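Local coordinates for protein putative xanthine dehydrogenase YAGS fad-binding subunit (Escherichia coli, PDB 5G5G) that probably catalyses the oxidation of aldehydes to carboxylic acids, using a molybdenum centre carried by pterin cytosine dinucleotide, at residues R24-L29 with S472-A477; P236-G241 with D464-G469. All blocks are in the same frame, centred on the assembly; numbering follows the deposited sequence.

Contact 1: residues R24-L29 with S472-A477; sequences RIDGPL and SYTILA. With MCN (pterin cytosine dinucleotide), chain Y.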
# COMPACT_ATOMS: atom_id res chain seq x y z
N ARG C 24 0.80 -15.29 16.93
CA ARG C 24 2.08 -15.28 16.25
C ARG C 24 3.24 -15.20 17.20
O ARG C 24 3.26 -14.36 18.14
CB ARG C 24 2.20 -14.02 15.41
CG ARG C 24 1.51 -14.15 14.20
CD ARG C 24 1.66 -12.84 13.42
NE ARG C 24 0.48 -12.81 12.59
CZ ARG C 24 0.42 -12.95 11.28
NH1 ARG C 24 1.49 -13.17 10.57
NH2 ARG C 24 -0.75 -12.94 10.70
N ILE C 25 4.24 -16.07 16.99
CA ILE C 25 5.38 -16.14 17.89
C ILE C 25 6.35 -14.97 17.68
O ILE C 25 7.13 -14.66 18.59
CB ILE C 25 6.12 -17.49 17.88
CG1 ILE C 25 6.77 -17.78 16.56
CG2 ILE C 25 5.10 -18.61 18.22
CD1 ILE C 25 7.77 -18.92 16.63
N ASP C 26 6.22 -14.32 16.55
CA ASP C 26 6.95 -13.06 16.30
C ASP C 26 6.20 -11.82 16.81
O ASP C 26 6.68 -10.70 16.58
CB ASP C 26 7.37 -12.91 14.82
CG ASP C 26 6.24 -13.13 13.80
OD1 ASP C 26 5.23 -13.80 14.18
OD2 ASP C 26 6.38 -12.75 12.62
N GLY C 27 5.05 -12.02 17.43
CA GLY C 27 4.22 -10.89 17.90
C GLY C 27 4.89 -9.95 18.90
O GLY C 27 4.88 -8.73 18.71
N PRO C 28 5.51 -10.49 19.97
CA PRO C 28 6.18 -9.62 20.89
C PRO C 28 7.24 -8.74 20.21
O PRO C 28 7.31 -7.55 20.54
CB PRO C 28 6.81 -10.57 21.88
CG PRO C 28 5.79 -11.72 21.96
CD PRO C 28 5.41 -11.88 20.50
N LEU C 29 8.04 -9.28 19.29
CA LEU C 29 9.02 -8.43 18.57
C LEU C 29 8.34 -7.39 17.66
O LEU C 29 8.75 -6.22 17.64
CB LEU C 29 10.02 -9.27 17.77
CG LEU C 29 10.92 -10.17 18.56
CD1 LEU C 29 11.67 -11.04 17.56
CD2 LEU C 29 11.90 -9.40 19.41
N SER C 472 4.72 -17.91 8.82
CA SER C 472 5.60 -19.04 8.75
C SER C 472 6.28 -19.36 10.10
O SER C 472 6.38 -20.55 10.45
CB SER C 472 6.66 -18.82 7.70
OG SER C 472 6.12 -18.48 6.44
N TYR C 473 6.80 -18.36 10.82
CA TYR C 473 7.42 -18.62 12.14
C TYR C 473 6.49 -19.51 12.97
O TYR C 473 6.92 -20.51 13.55
CB TYR C 473 7.72 -17.38 12.97
CG TYR C 473 8.98 -16.64 12.55
CD1 TYR C 473 10.26 -17.11 12.96
CD2 TYR C 473 8.92 -15.41 11.85
CE1 TYR C 473 11.41 -16.42 12.63
CE2 TYR C 473 10.08 -14.74 11.51
CZ TYR C 473 11.33 -15.24 11.91
OH TYR C 473 12.52 -14.57 11.56
N THR C 474 5.23 -19.08 13.07
CA THR C 474 4.27 -19.73 13.93
C THR C 474 3.85 -21.13 13.47
O THR C 474 3.89 -22.07 14.24
CB THR C 474 3.07 -18.81 14.10
OG1 THR C 474 3.59 -17.55 14.49
CG2 THR C 474 2.14 -19.33 15.12
N ILE C 475 3.50 -21.28 12.22
CA ILE C 475 3.12 -22.59 11.72
C ILE C 475 4.25 -23.62 11.69
O ILE C 475 4.00 -24.81 11.91
CB ILE C 475 2.38 -22.53 10.37
CG1 ILE C 475 3.24 -21.90 9.26
CG2 ILE C 475 1.04 -21.83 10.62
CD1 ILE C 475 2.76 -22.21 7.83
N LEU C 476 5.49 -23.17 11.49
CA LEU C 476 6.62 -24.07 11.61
C LEU C 476 6.82 -24.49 13.07
O LEU C 476 7.08 -25.67 13.33
CB LEU C 476 7.90 -23.44 11.04
CG LEU C 476 7.82 -23.23 9.51
CD1 LEU C 476 8.85 -22.24 9.00
CD2 LEU C 476 8.03 -24.53 8.76
N ALA C 477 6.65 -23.55 14.02
CA ALA C 477 6.69 -23.92 15.45
C ALA C 477 5.58 -24.92 15.82
O ALA C 477 5.81 -25.94 16.49
CB ALA C 477 6.60 -22.67 16.32
N1 MCN Y . -1.91 -20.92 6.14
C2 MCN Y . -2.48 -21.75 7.20
N3 MCN Y . -2.89 -23.03 6.47
C4 MCN Y . -2.91 -23.38 5.20
C5 MCN Y . -2.16 -22.41 4.33
C6 MCN Y . -1.78 -21.26 4.81
O2 MCN Y . -2.59 -21.56 8.30
N4 MCN Y . -3.39 -24.45 4.66
C1' MCN Y . -1.64 -19.57 6.61
C2D MCN Y . -0.33 -19.51 7.49
O2' MCN Y . -0.41 -18.41 8.39
C3' MCN Y . 0.62 -19.27 6.43
C4D MCN Y . 0.04 -18.25 5.34
O4D MCN Y . -1.39 -18.71 5.49
O3' MCN Y . 1.94 -18.72 6.78
C5' MCN Y . 0.34 -18.29 3.96
O5' MCN Y . 0.72 -19.57 3.50
PA MCN Y . 0.68 -19.84 1.97
O1A MCN Y . 1.44 -21.14 1.74
O2A MCN Y . -0.70 -19.65 1.44
O3A MCN Y . 1.60 -18.59 1.32
PB MCN Y . 3.18 -18.61 1.24
O1B MCN Y . 3.62 -19.25 0.00
O2B MCN Y . 3.74 -19.07 2.55
O3B MCN Y . 3.41 -17.05 1.23
C10 MCN Y . 3.35 -16.32 -0.06
C9' MCN Y . 2.07 -15.58 -0.28
C8' MCN Y . 2.13 -14.98 -1.78
S8' MCN Y . 2.67 -15.92 -3.06
C7' MCN Y . 1.93 -13.76 -1.87
S7' MCN Y . 2.14 -12.87 -3.41
C6' MCN Y . 1.24 -12.92 -0.75
C7 MCN Y . 0.77 -13.99 0.35
O9' MCN Y . 1.79 -14.80 0.77
N5' MCN Y . 2.43 -12.12 -0.14
C4A MCN Y . 2.24 -11.50 1.21
N8' MCN Y . 0.34 -13.23 1.54
C4B MCN Y . 1.12 -12.24 2.02
N1' MCN Y . 0.77 -11.65 3.24
C2' MCN Y . 1.63 -10.79 3.94
N2' MCN Y . 1.31 -10.25 5.02
N3' MCN Y . 2.58 -10.19 3.16
C4' MCN Y . 3.11 -10.56 1.94
O4' MCN Y . 4.01 -10.11 1.20
O HOH W 1 4.55 -15.87 12.52
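Ile25 and Thr474 bring the backbones together, their CA atoms 5.5 Å apart, where a type I beta turn from Arg24 to Gly27 meets the first turn of helix 472-484. The turn leads straight into helix 27-31, and its two central residues, Ile25 and Asp26, both face helix 472-484, which lies in the second molybdopterin cofactor-binding region. Thr474 is the polar hub: OG1 takes the N-H of Ile25 at 3.0 Å in a fairly straight bond (161° at the hydrogen). The hydroxyl lies opposite the carbonyl carbon about CA-CB (chi1 -51°), which turns it outward to the loop. A water also binds OG1 of Thr474 and passes the link on to OD1 of Asp26, 2.7 Å from the water oxygen; the direct separation from OG1 to OD1 is 4.1 Å. OD2 of Asp26 has its salt bridge elsewhere, with Lys30, and meets CD2 of Tyr473 obliquely, the carboxylate and ring planes being 46° apart. Arg24 meets OG1 of Thr474 through its backbone, CA lying 3.2 Å away, while its guanidinium group goes on to the carbonyl of Gly469 and to an acidic side chain of another protein's chain. The apolar half of the contact belongs to Ile25, whose CG1 branch runs across the Tyr473 side chain, CG1 lying 3.7 Å from CB. CD1 of Ile25 reaches one turn further along the helix, 3.9 Å from CB of Ala477. On another side of the same helical turn, Ile475 CD1 comes within 3.7 Å of the ribose oxygen O3' of the pterin cytosine dinucleotide.

Contact 2: residues P236-G241 with D464-G469; sequences PYIGGG and DMTDIG. With MCN (pterin cytosine dinucleotide), chain Y.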
# COMPACT_ATOMS: atom_id res chain seq x y z
N PRO C 236 15.30 -12.21 8.00
CA PRO C 236 14.42 -12.87 8.97
C PRO C 236 13.08 -12.20 9.12
O PRO C 236 12.11 -12.84 9.52
CB PRO C 236 15.25 -12.83 10.29
CG PRO C 236 16.10 -11.60 10.14
CD PRO C 236 16.48 -11.59 8.68
N TYR C 237 13.02 -10.90 8.83
CA TYR C 237 11.77 -10.10 8.86
C TYR C 237 11.65 -9.26 7.60
O TYR C 237 12.59 -8.54 7.24
CB TYR C 237 11.66 -9.21 10.11
CG TYR C 237 11.69 -10.03 11.35
CD1 TYR C 237 10.59 -10.75 11.74
CD2 TYR C 237 12.88 -10.17 12.09
CE1 TYR C 237 10.63 -11.58 12.85
CE2 TYR C 237 12.92 -11.01 13.19
CZ TYR C 237 11.79 -11.71 13.54
OH TYR C 237 11.86 -12.52 14.62
N ILE C 238 10.50 -9.36 6.94
CA ILE C 238 10.23 -8.71 5.65
C ILE C 238 8.93 -7.96 5.83
O ILE C 238 7.92 -8.55 6.24
CB ILE C 238 10.08 -9.73 4.54
CG1 ILE C 238 11.42 -10.39 4.30
CG2 ILE C 238 9.56 -9.10 3.22
CD1 ILE C 238 11.41 -11.85 4.32
N GLY C 239 8.95 -6.66 5.56
CA GLY C 239 7.83 -5.82 5.70
C GLY C 239 6.93 -5.89 4.48
O GLY C 239 6.58 -4.84 3.90
N GLY C 240 6.46 -7.10 4.16
CA GLY C 240 5.57 -7.28 3.02
C GLY C 240 6.32 -7.41 1.72
O GLY C 240 7.42 -6.88 1.55
N GLY C 241 5.72 -8.13 0.76
CA GLY C 241 6.31 -8.27 -0.58
C GLY C 241 5.26 -8.41 -1.69
O GLY C 241 5.31 -7.69 -2.70
N ASP C 464 15.67 -21.86 5.69
CA ASP C 464 15.76 -20.55 5.05
C ASP C 464 14.39 -19.97 4.58
O ASP C 464 14.32 -18.90 3.95
CB ASP C 464 16.76 -20.57 3.88
CG ASP C 464 16.18 -21.11 2.57
OD1 ASP C 464 15.02 -21.62 2.54
OD2 ASP C 464 16.92 -21.07 1.54
N MET C 465 13.33 -20.69 4.89
CA MET C 465 11.98 -20.15 4.67
C MET C 465 11.80 -18.76 5.26
O MET C 465 12.40 -18.45 6.29
CB MET C 465 10.95 -21.09 5.27
CG MET C 465 9.53 -20.67 5.05
SD MET C 465 9.09 -20.58 3.30
CE MET C 465 7.48 -19.93 3.47
N THR C 466 11.02 -17.94 4.59
CA THR C 466 10.73 -16.57 5.04
C THR C 466 9.33 -16.45 5.64
O THR C 466 8.39 -17.26 5.33
CB THR C 466 10.89 -15.58 3.87
OG1 THR C 466 10.11 -16.04 2.74
CG2 THR C 466 12.32 -15.46 3.50
N ASP C 467 9.21 -15.42 6.47
CA ASP C 467 7.93 -14.98 7.03
C ASP C 467 7.78 -13.58 6.61
O ASP C 467 8.45 -12.68 7.13
CB ASP C 467 7.87 -15.13 8.57
CG ASP C 467 6.44 -14.97 9.11
OD1 ASP C 467 5.67 -14.20 8.46
OD2 ASP C 467 6.13 -15.63 10.14
N ILE C 468 6.90 -13.35 5.61
CA ILE C 468 6.74 -12.00 4.99
C ILE C 468 5.51 -11.32 5.58
O ILE C 468 4.98 -10.37 4.99
CB ILE C 468 6.71 -12.11 3.47
CG1 ILE C 468 5.50 -12.97 2.99
CG2 ILE C 468 8.01 -12.73 2.95
CD1 ILE C 468 5.38 -13.14 1.51
N GLY C 469 5.06 -11.81 6.74
CA GLY C 469 3.79 -11.45 7.38
C GLY C 469 2.76 -12.58 7.23
O GLY C 469 1.62 -12.48 7.75
N1 MCN Y . -1.91 -20.92 6.14
C2 MCN Y . -2.48 -21.75 7.20
N3 MCN Y . -2.89 -23.03 6.47
C4 MCN Y . -2.91 -23.38 5.20
C5 MCN Y . -2.16 -22.41 4.33
C6 MCN Y . -1.78 -21.26 4.81
O2 MCN Y . -2.59 -21.56 8.30
N4 MCN Y . -3.39 -24.45 4.66
C1' MCN Y . -1.64 -19.57 6.61
C2D MCN Y . -0.33 -19.51 7.49
O2' MCN Y . -0.41 -18.41 8.39
C3' MCN Y . 0.62 -19.27 6.43
C4D MCN Y . 0.04 -18.25 5.34
O4D MCN Y . -1.39 -18.71 5.49
O3' MCN Y . 1.94 -18.72 6.78
C5' MCN Y . 0.34 -18.29 3.96
O5' MCN Y . 0.72 -19.57 3.50
PA MCN Y . 0.68 -19.84 1.97
O1A MCN Y . 1.44 -21.14 1.74
O2A MCN Y . -0.70 -19.65 1.44
O3A MCN Y . 1.60 -18.59 1.32
PB MCN Y . 3.18 -18.61 1.24
O1B MCN Y . 3.62 -19.25 0.00
O2B MCN Y . 3.74 -19.07 2.55
O3B MCN Y . 3.41 -17.05 1.23
C10 MCN Y . 3.35 -16.32 -0.06
C9' MCN Y . 2.07 -15.58 -0.28
C8' MCN Y . 2.13 -14.98 -1.78
S8' MCN Y . 2.67 -15.92 -3.06
C7' MCN Y . 1.93 -13.76 -1.87
S7' MCN Y . 2.14 -12.87 -3.41
C6' MCN Y . 1.24 -12.92 -0.75
C7 MCN Y . 0.77 -13.99 0.35
O9' MCN Y . 1.79 -14.80 0.77
N5' MCN Y . 2.43 -12.12 -0.14
C4A MCN Y . 2.24 -11.50 1.21
N8' MCN Y . 0.34 -13.23 1.54
C4B MCN Y . 1.12 -12.24 2.02
N1' MCN Y . 0.77 -11.65 3.24
C2' MCN Y . 1.63 -10.79 3.94
N2' MCN Y . 1.31 -10.25 5.02
N3' MCN Y . 2.58 -10.19 3.16
C4' MCN Y . 3.11 -10.56 1.94
O4' MCN Y . 4.01 -10.11 1.20
O HOH W 2 11.81 -14.33 7.11
O HOH W 3 7.89 -10.34 8.48
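Ile238 and Ile468 pack obliquely across two irregular loops, with CD1 of Ile238 3.8 Å from CG2 of Ile468. CD1 of Ile238 also lies against CB and CG2 of Thr466; the chi2 of Ile238, 128°, is well off a staggered value, and at this torsion CD1 touches both Thr466 and Ile468. Ile468 has two working sides. Its CG2 branch looks to Ile238, while CG1, set between the backbone N and the carbonyl carbon (chi1 62°), carries an extended arm over the face of the pterin, CD1 standing 3.5 Å from C4' of the cofactor. No direct hydrogen bond joins the loops. Instead, one water spans Pro236 O, weakly, and Asp467 N; another takes the N-H of Ile238 at 3.2 Å and donates to Asp467 O. Asp467 shapes its own loop: OD1 accepts from Gly469 N at 3.0 Å, nearly along the C-O axis, closing an Asx turn, while OD2 receives the N-H of Tyr473. Having no side chain, Gly469 allows the pterin amino nitrogen N2' to come within 3.5 Å of its carbonyl carbon. Further along the same edge of the pterin, beyond an inverse gamma turn centred on Gly239, Gly241 N donates to the pterin oxygen O4' at 2.7 Å (146°). Glycine-rich backbone at the pterin's polar edge and an isoleucine over its face make up this part of the molybdopterin site, close to the molybdenum and an iron-sulphur cluster.

The centres of contacts 1 and 2 are 11 Å apart, and the chain visits them in the order 24-29, 236-241, 464-469, 472-477, so that contact 2 lies between the two halves of contact 1. Segments 464-469 and 472-477 are neighbours, the loop after strand 459-462 and the start of helix 472-484. Side chains from that helix tie back to contact 2: the hydroxyl of Tyr473 reaches Pro236 O (OH to O 2.7 Å), and OG of Ser472 reaches Thr466 O at 2.8 Å. Both contacts touch one cofactor at different parts, contact 1 through Ser472 and Ile475 beside the ribose, contact 2 at the pterin; segment 24-29 packs behind, on the helix that meets the ribose.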